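2,5-dihydroxypyridine 5,6-dioxygenase (Pseudomonas putida KT2440, PDB 7CNT) catalyses the iron(II)-dependent, oxygen-consuming ring cleavage of 2,5-dihydroxypyridine between carbons 5 and 6, giving N-formylmaleamate in aerobic nicotinate degradation. Local coordinates at residues Glu205-Leu210 and Thr228-Lys233; Phe301-Asn306 and Cys317-Pro322. All coordinates share one frame; numbering follows the deposited sequence.

How the contacts relate
Contact 1 comes first along the chain and closes before contact 2 opens; their centres lie about 14 Å apart on the same side of the chain's centre. Each joins two antiparallel strands, but in different sheets: 207-210 and 227-232 belong to a small three-stranded sheet nearer the periphery, whereas 299-303 and 319-323 sit at one end of the five-stranded sheet that holds the iron. The two sheets pack through apolar side chains. Leu208 CD1 lies 3.7 Å from Phe301 CE1, and Leu210 CG lies 3.9 Å from Ile321 CG2. Contact 1 therefore backs the iron-bearing strands without touching the metal, which Leu208 approaches only to about 12 Å.

Contact 1 of 2, residues Glu205-Leu210 and Thr228-Lys233; sequences EGTLVL and TLEIEK
Gly206 and Ile231 form one hydrogen-bonded antiparallel pair, Leu208 and Leu229 the next, as strands 207-210 and 228-232 run past each other at 166° with their axes 4.7 Å apart. Gly206 N reaches Ile231 O at 2.8 Å and Ile231 N reaches Gly206 O at 2.7 Å. The second pair repeats this two-way exchange, Leu229 N giving to Leu208 O at 2.8 Å. The chain turns a corner at Gly206, with backbone angles at which a CB would be pressed against the carbonyl oxygen of Glu205.

On one face the side chains are apolar. Leu208 lies obliquely across Ile231, Leu208 CD1 3.9 Å from Ile231 CD1, and Leu210 CD1 comes within 4.3 Å of Leu229 CD1. Phe165 of strand 164-168 lies against Leu208 and Ile231, Phe301 of strand 299-303 against Leu208 and Leu229. Thr207, Val209, Thr228 and Glu230 take the other face, where the side chains of Val209 and Thr228 run alongside each other, CG2 facing OG1; the Glu230 carboxylate is held by His240 of strand 235-241.

Just before the corner, Glu205 bends at chi2 (-86°), bringing its carboxylate to the far end of the partner strand. There Glu205 OE2 accepts the backbone N-H of Lys233 at 2.6 Å, the donor standing above the carboxylate plane. That bond ties Glu205 to the turn into strand 235-241, while the Lys233 amine stays too distant from that carboxylate for a salt bridge. Backbone bonds thus hold the ladder together, a side-chain carboxylate extends it before the corner, and the apolar face packs against two neighbouring sheets.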
ATOM      1  N   GLU A 205      18.531 -29.926  40.379  1.00 51.46           N
ATOM      2  CA  GLU A 205      18.753 -29.331  41.699  1.00 59.78           C
ATOM      3  C   GLU A 205      19.884 -28.314  41.700  1.00 57.58           C
ATOM      4  O   GLU A 205      20.898 -28.490  40.994  1.00 45.42           O
ATOM      5  CB  GLU A 205      19.148 -30.394  42.729  1.00 65.76           C
ATOM      6  CG  GLU A 205      18.021 -31.319  43.173  1.00 85.11           C
ATOM      7  CD  GLU A 205      17.175 -30.767  44.320  1.00 91.78           C
ATOM      8  OE1 GLU A 205      17.675 -29.980  45.173  1.00 86.67           O
ATOM      9  OE2 GLU A 205      15.985 -31.148  44.378  1.00104.05           O
ATOM     10  N   GLY A 206      19.743 -27.301  42.559  1.00 48.65           N
ATOM     11  CA  GLY A 206      20.880 -26.448  42.904  1.00 51.34           C
ATOM     12  C   GLY A 206      20.544 -24.969  42.781  1.00 43.57           C
ATOM     13  O   GLY A 206      19.461 -24.530  43.154  1.00 53.51           O
ATOM     14  N   THR A 207      21.473 -24.207  42.239  1.00 43.58           N
ATOM     15  CA  THR A 207      21.264 -22.793  42.096  1.00 53.08           C
ATOM     16  C   THR A 207      21.805 -22.316  40.754  1.00 51.93           C
ATOM     17  O   THR A 207      22.870 -22.742  40.273  1.00 46.86           O
ATOM     18  CB  THR A 207      21.963 -21.995  43.237  1.00 60.05           C
ATOM     19  OG1 THR A 207      23.359 -21.989  42.995  1.00 78.17           O
ATOM     20  CG2 THR A 207      21.737 -22.609  44.608  1.00 67.49           C
ATOM     21  N   LEU A 208      21.065 -21.387  40.180  1.00 51.00           N
ATOM     22  CA  LEU A 208      21.459 -20.712  38.977  1.00 46.54           C
ATOM     23  C   LEU A 208      21.436 -19.199  39.300  1.00 49.81           C
ATOM     24  O   LEU A 208      20.468 -18.682  39.863  1.00 54.14           O
ATOM     25  CB  LEU A 208      20.481 -21.108  37.871  1.00 39.34           C
ATOM     26  CG  LEU A 208      20.812 -22.399  37.138  1.00 42.83           C
ATOM     27  CD1 LEU A 208      19.752 -22.668  36.084  1.00 54.09           C
ATOM     28  CD2 LEU A 208      22.216 -22.473  36.526  1.00 42.59           C
ATOM     29  N   VAL A 209      22.515 -18.507  38.977  1.00 49.40           N
ATOM     30  CA  VAL A 209      22.653 -17.120  39.344  1.00 46.10           C
ATOM     31  C   VAL A 209      22.738 -16.338  38.064  1.00 51.31           C
ATOM     32  O   VAL A 209      23.643 -16.573  37.246  1.00 47.10           O
ATOM     33  CB  VAL A 209      23.955 -16.884  40.132  1.00 52.65           C
ATOM     34  CG1 VAL A 209      24.247 -15.385  40.314  1.00 52.57           C
ATOM     35  CG2 VAL A 209      23.890 -17.563  41.494  1.00 48.87           C
ATOM     36  N   LEU A 210      21.804 -15.413  37.878  1.00 45.19           N
ATOM     37  CA  LEU A 210      21.946 -14.457  36.801  1.00 44.43           C
ATOM     38  C   LEU A 210      22.871 -13.394  37.307  1.00 49.63           C
ATOM     39  O   LEU A 210      22.550 -12.678  38.242  1.00 52.98           O
ATOM     40  CB  LEU A 210      20.642 -13.829  36.411  1.00 45.99           C
ATOM     41  CG  LEU A 210      19.792 -14.688  35.503  1.00 54.94           C
ATOM     42  CD1 LEU A 210      19.420 -16.002  36.159  1.00 58.38           C
ATOM     43  CD2 LEU A 210      18.552 -13.913  35.139  1.00 55.86           C
ATOM     44  N   THR A 228      19.165 -14.671  41.939  1.00 47.55           N
ATOM     45  CA  THR A 228      19.568 -16.006  42.351  1.00 46.59           C
ATOM     46  C   THR A 228      18.322 -16.862  42.307  1.00 42.70           C
ATOM     47  O   THR A 228      17.321 -16.536  42.892  1.00 45.91           O
ATOM     48  CB  THR A 228      20.164 -16.030  43.788  1.00 52.79           C
ATOM     49  OG1 THR A 228      21.380 -15.298  43.830  1.00 50.43           O
ATOM     50  CG2 THR A 228      20.444 -17.446  44.247  1.00 51.26           C
ATOM     51  N   LEU A 229      18.380 -17.924  41.519  1.00 49.33           N
ATOM     52  CA  LEU A 229      17.296 -18.840  41.414  1.00 48.70           C
ATOM     53  C   LEU A 229      17.672 -20.132  42.130  1.00 44.78           C
ATOM     54  O   LEU A 229      18.625 -20.810  41.771  1.00 53.85           O
ATOM     55  CB  LEU A 229      17.009 -19.136  39.950  1.00 47.47           C
ATOM     56  CG  LEU A 229      16.610 -17.991  39.060  1.00 43.79           C
ATOM     57  CD1 LEU A 229      16.373 -18.573  37.695  1.00 48.00           C
ATOM     58  CD2 LEU A 229      15.370 -17.309  39.568  1.00 45.31           C
ATOM     59  N   GLU A 230      16.891 -20.474  43.127  1.00 50.79           N
ATOM     60  CA  GLU A 230      17.095 -21.722  43.871  1.00 60.30           C
ATOM     61  C   GLU A 230      16.235 -22.797  43.297  1.00 50.98           C
ATOM     62  O   GLU A 230      15.042 -22.580  43.080  1.00 53.01           O
ATOM     63  CB  GLU A 230      16.796 -21.506  45.348  1.00 60.12           C
ATOM     64  CG  GLU A 230      17.956 -20.755  45.986  1.00 73.81           C
ATOM     65  CD  GLU A 230      17.612 -19.981  47.245  1.00 78.58           C
ATOM     66  OE1 GLU A 230      16.439 -20.009  47.703  1.00 82.49           O
ATOM     67  OE2 GLU A 230      18.551 -19.338  47.755  1.00 65.33           O
ATOM     68  N   ILE A 231      16.830 -23.952  42.997  1.00 53.28           N
ATOM     69  CA  ILE A 231      16.063 -25.000  42.305  1.00 56.88           C
ATOM     70  C   ILE A 231      16.029 -26.337  43.080  1.00 50.88           C
ATOM     71  O   ILE A 231      17.070 -26.875  43.419  1.00 47.74           O
ATOM     72  CB  ILE A 231      16.611 -25.199  40.884  1.00 57.58           C
ATOM     73  CG1 ILE A 231      16.303 -23.977  40.009  1.00 59.81           C
ATOM     74  CG2 ILE A 231      16.041 -26.468  40.247  1.00 66.62           C
ATOM     75  CD1 ILE A 231      17.425 -23.590  39.079  1.00 57.56           C
ATOM     76  N   GLU A 232      14.826 -26.849  43.320  1.00 53.42           N
ATOM     77  CA  GLU A 232      14.588 -28.135  43.980  1.00 55.75           C
ATOM     78  C   GLU A 232      13.629 -28.969  43.164  1.00 57.29           C
ATOM     79  O   GLU A 232      12.596 -28.474  42.719  1.00 51.83           O
ATOM     80  CB  GLU A 232      13.988 -27.946  45.390  1.00 68.74           C
ATOM     81  CG  GLU A 232      14.920 -27.250  46.380  1.00 78.42           C
ATOM     82  CD  GLU A 232      14.273 -26.921  47.725  1.00 96.95           C
ATOM     83  OE1 GLU A 232      13.196 -27.476  48.053  1.00106.43           O
ATOM     84  OE2 GLU A 232      14.864 -26.108  48.474  1.00102.00           O
ATOM     85  N   LYS A 233      13.995 -30.234  42.951  1.00 56.51           N
ATOM     86  CA  LYS A 233      13.160 -31.196  42.258  1.00 61.97           C
ATOM     87  C   LYS A 233      12.575 -30.615  40.966  1.00 64.20           C
ATOM     88  O   LYS A 233      11.363 -30.771  40.670  1.00 61.06           O
ATOM     89  CB  LYS A 233      12.073 -31.719  43.199  1.00 68.60           C
ATOM     90  CG  LYS A 233      12.648 -32.338  44.468  1.00 73.84           C
ATOM     91  CD  LYS A 233      11.866 -33.570  44.906  1.00 98.70           C
ATOM     92  CE  LYS A 233      12.249 -34.808  44.091  1.00110.15           C
ATOM     93  NZ  LYS A 233      11.172 -35.842  44.060  1.00125.80           N
TER

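Contact 2 of 2, residues Phe301-Asn306 and Cys317-Pro322; sequences FSTGPN and CHLDIP. With FE2 (Fe (II) ion), chain G.
Phe301 and Ile321 project together from the same face of the strand pair, and the isoleucine covers one face of the ring. Ile321 CB sits 4.0 Å from the Phe301 ring centroid, 25° off the normal and offset toward the rim, a CH-pi contact, while Ile321 CG2 comes 3.5 Å from Phe301 CE1. The phenyl is swung between its own backbone N and carbonyl carbon (chi1 73°), which sets it over the residue paired with it on the next strand. With an alanine here, a gap would probably open above Ile321, and Leu208 and Leu229 of the adjoining sheet would lose the ring they pack on.

From the opposite face Ser302 and Asp320, joined by His318 from the loop leading into strand 319-323, converge on the iron: Ser302 OG at 2.3 Å, His318 NE2 at 2.0 Å and Asp320 OD1 at 2.5 Å. His265, from strand 263-269, supplies the fourth protein ligand, completing with His318 and Asp320 the two-histidine, one-carboxylate triad familiar from non-haem iron(II) oxygenases. Ser302 OG stands anti to its backbone nitrogen (chi1 179°), from where it both meets the metal and donates to Leu319 O at 2.9 Å. The same carbonyl takes a longer, bent second bond from Thr303 N. In the second shell, Arg293 makes a salt bridge to Asp320 OD2, which probably fixes the rotation of the carboxylate.

Just beyond strand 299-303, Gly304 passes so near Cys317 O that a CB would collide with it. Pro305 crosses His318 at about a right angle, with CD at the edge of the imidazole.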
ATOM      1  N   PHE A 301      19.079 -21.706  29.588  1.00 48.36           N
ATOM      2  CA  PHE A 301      18.093 -22.572  30.150  1.00 49.74           C
ATOM      3  C   PHE A 301      16.781 -21.879  30.064  1.00 50.85           C
ATOM      4  O   PHE A 301      16.735 -20.701  29.801  1.00 56.05           O
ATOM      5  CB  PHE A 301      18.463 -22.983  31.580  1.00 54.77           C
ATOM      6  CG  PHE A 301      18.311 -21.903  32.576  1.00 51.10           C
ATOM      7  CD1 PHE A 301      19.326 -20.970  32.764  1.00 63.55           C
ATOM      8  CD2 PHE A 301      17.157 -21.790  33.320  1.00 52.18           C
ATOM      9  CE1 PHE A 301      19.183 -19.939  33.682  1.00 57.30           C
ATOM     10  CE2 PHE A 301      17.020 -20.767  34.259  1.00 60.41           C
ATOM     11  CZ  PHE A 301      18.032 -19.850  34.445  1.00 54.76           C
ATOM     12  N   SER A 302      15.717 -22.625  30.292  1.00 49.07           N
ATOM     13  CA  SER A 302      14.396 -22.138  30.019  1.00 50.02           C
ATOM     14  C   SER A 302      13.515 -22.592  31.120  1.00 44.82           C
ATOM     15  O   SER A 302      13.882 -23.471  31.881  1.00 60.78           O
ATOM     16  CB  SER A 302      13.906 -22.699  28.678  1.00 59.13           C
ATOM     17  OG  SER A 302      12.602 -22.248  28.386  1.00 76.61           O
ATOM     18  N   THR A 303      12.328 -22.011  31.186  1.00 53.93           N
ATOM     19  CA  THR A 303      11.331 -22.321  32.217  1.00 54.95           C
ATOM     20  C   THR A 303       9.964 -22.459  31.599  1.00 49.98           C
ATOM     21  O   THR A 303       9.753 -21.994  30.492  1.00 54.79           O
ATOM     22  CB  THR A 303      11.229 -21.161  33.233  1.00 63.54           C
ATOM     23  OG1 THR A 303      10.889 -19.951  32.546  1.00 63.33           O
ATOM     24  CG2 THR A 303      12.565 -20.937  33.973  1.00 66.76           C
ATOM     25  N   GLY A 304       9.031 -23.045  32.329  1.00 57.84           N
ATOM     26  CA  GLY A 304       7.650 -23.151  31.866  1.00 66.33           C
ATOM     27  C   GLY A 304       7.312 -24.479  31.194  1.00 69.88           C
ATOM     28  O   GLY A 304       7.563 -25.531  31.762  1.00 88.15           O
ATOM     29  N   PRO A 305       6.748 -24.436  29.971  1.00 94.79           N
ATOM     30  CA  PRO A 305       6.196 -25.634  29.334  1.00103.96           C
ATOM     31  C   PRO A 305       7.218 -26.634  28.791  1.00 95.83           C
ATOM     32  O   PRO A 305       8.164 -26.276  28.060  1.00 78.78           O
ATOM     33  CB  PRO A 305       5.371 -25.066  28.172  1.00109.25           C
ATOM     34  CG  PRO A 305       6.076 -23.814  27.799  1.00105.37           C
ATOM     35  CD  PRO A 305       6.610 -23.252  29.098  1.00108.13           C
ATOM     36  N   ASN A 306       6.983 -27.891  29.130  1.00 84.57           N
ATOM     37  CA  ASN A 306       7.797 -29.001  28.637  1.00102.56           C
ATOM     38  C   ASN A 306       6.960 -29.954  27.776  1.00 90.41           C
ATOM     39  O   ASN A 306       7.435 -31.011  27.389  1.00 90.60           O
ATOM     40  CB  ASN A 306       8.392 -29.758  29.826  1.00 96.07           C
ATOM     41  CG  ASN A 306       7.322 -30.396  30.698  1.00106.08           C
ATOM     42  OD1 ASN A 306       6.120 -30.233  30.455  1.00 99.28           O
ATOM     43  ND2 ASN A 306       7.748 -31.125  31.715  1.00119.48           N
ATOM     44  N   CYS A 317       3.567 -19.204  30.374  1.00 99.14           N
ATOM     45  CA  CYS A 317       4.725 -18.409  30.809  1.00 86.54           C
ATOM     46  C   CYS A 317       6.039 -19.141  30.484  1.00 77.19           C
ATOM     47  O   CYS A 317       6.374 -20.173  31.081  1.00 77.01           O
ATOM     48  CB  CYS A 317       4.656 -18.084  32.312  1.00 94.25           C
ATOM     49  SG  CYS A 317       5.855 -16.870  32.958  1.00 71.10           S
ATOM     50  N   HIS A 318       6.778 -18.564  29.540  1.00 67.76           N
ATOM     51  CA  HIS A 318       7.997 -19.128  29.031  1.00 66.62           C
ATOM     52  C   HIS A 318       9.110 -18.081  29.096  1.00 62.83           C
ATOM     53  O   HIS A 318       8.960 -16.991  28.576  1.00 75.06           O
ATOM     54  CB  HIS A 318       7.727 -19.545  27.588  1.00 89.61           C
ATOM     55  CG  HIS A 318       8.925 -20.047  26.853  1.00 95.02           C
ATOM     56  ND1 HIS A 318       9.631 -19.265  25.964  1.00115.08           N
ATOM     57  CD2 HIS A 318       9.525 -21.256  26.854  1.00112.57           C
ATOM     58  CE1 HIS A 318      10.624 -19.970  25.459  1.00110.82           C
ATOM     59  NE2 HIS A 318      10.580 -21.183  25.981  1.00120.37           N
ATOM     60  N   LEU A 319      10.214 -18.434  29.744  1.00 58.79           N
ATOM     61  CA  LEU A 319      11.426 -17.613  29.802  1.00 51.20           C
ATOM     62  C   LEU A 319      12.600 -18.335  29.204  1.00 55.69           C
ATOM     63  O   LEU A 319      12.731 -19.559  29.353  1.00 59.97           O
ATOM     64  CB  LEU A 319      11.804 -17.317  31.262  1.00 56.95           C
ATOM     65  CG  LEU A 319      10.717 -16.796  32.203  1.00 51.13           C
ATOM     66  CD1 LEU A 319      11.365 -16.529  33.506  1.00 51.04           C
ATOM     67  CD2 LEU A 319      10.129 -15.512  31.660  1.00 55.96           C
ATOM     68  N   ASP A 320      13.506 -17.582  28.599  1.00 51.76           N
ATOM     69  CA  ASP A 320      14.746 -18.145  28.083  1.00 53.62           C
ATOM     70  C   ASP A 320      15.864 -17.323  28.672  1.00 54.36           C
ATOM     71  O   ASP A 320      15.817 -16.109  28.607  1.00 61.86           O
ATOM     72  CB  ASP A 320      14.784 -18.044  26.560  1.00 58.71           C
ATOM     73  CG  ASP A 320      14.251 -19.291  25.847  1.00 60.95           C
ATOM     74  OD1 ASP A 320      14.122 -20.360  26.456  1.00 76.86           O
ATOM     75  OD2 ASP A 320      13.998 -19.211  24.638  1.00 73.06           O
ATOM     76  N   ILE A 321      16.863 -17.973  29.266  1.00 50.81           N
ATOM     77  CA  ILE A 321      17.890 -17.274  30.037  1.00 46.06           C
ATOM     78  C   ILE A 321      19.334 -17.725  29.707  1.00 51.37           C
ATOM     79  O   ILE A 321      19.773 -18.779  30.140  1.00 49.47           O
ATOM     80  CB  ILE A 321      17.622 -17.430  31.528  1.00 47.03           C
ATOM     81  CG1 ILE A 321      16.305 -16.769  31.909  1.00 61.74           C
ATOM     82  CG2 ILE A 321      18.738 -16.777  32.334  1.00 49.80           C
ATOM     83  CD1 ILE A 321      15.846 -17.069  33.324  1.00 67.42           C
ATOM     84  N   PRO A 322      20.060 -16.951  28.891  1.00 45.59           N
ATOM     85  CA  PRO A 322      21.492 -17.207  28.690  1.00 46.80           C
ATOM     86  C   PRO A 322      22.428 -16.667  29.806  1.00 50.74           C
ATOM     87  O   PRO A 322      22.290 -15.523  30.262  1.00 64.54           O
ATOM     88  CB  PRO A 322      21.793 -16.507  27.368  1.00 48.48           C
ATOM     89  CG  PRO A 322      20.671 -15.546  27.183  1.00 51.26           C
ATOM     90  CD  PRO A 322      19.484 -16.226  27.765  1.00 43.39           C
TER
HETATM   91 FE   FE2 G 501      12.351 -22.110  26.068  1.00110.96          FE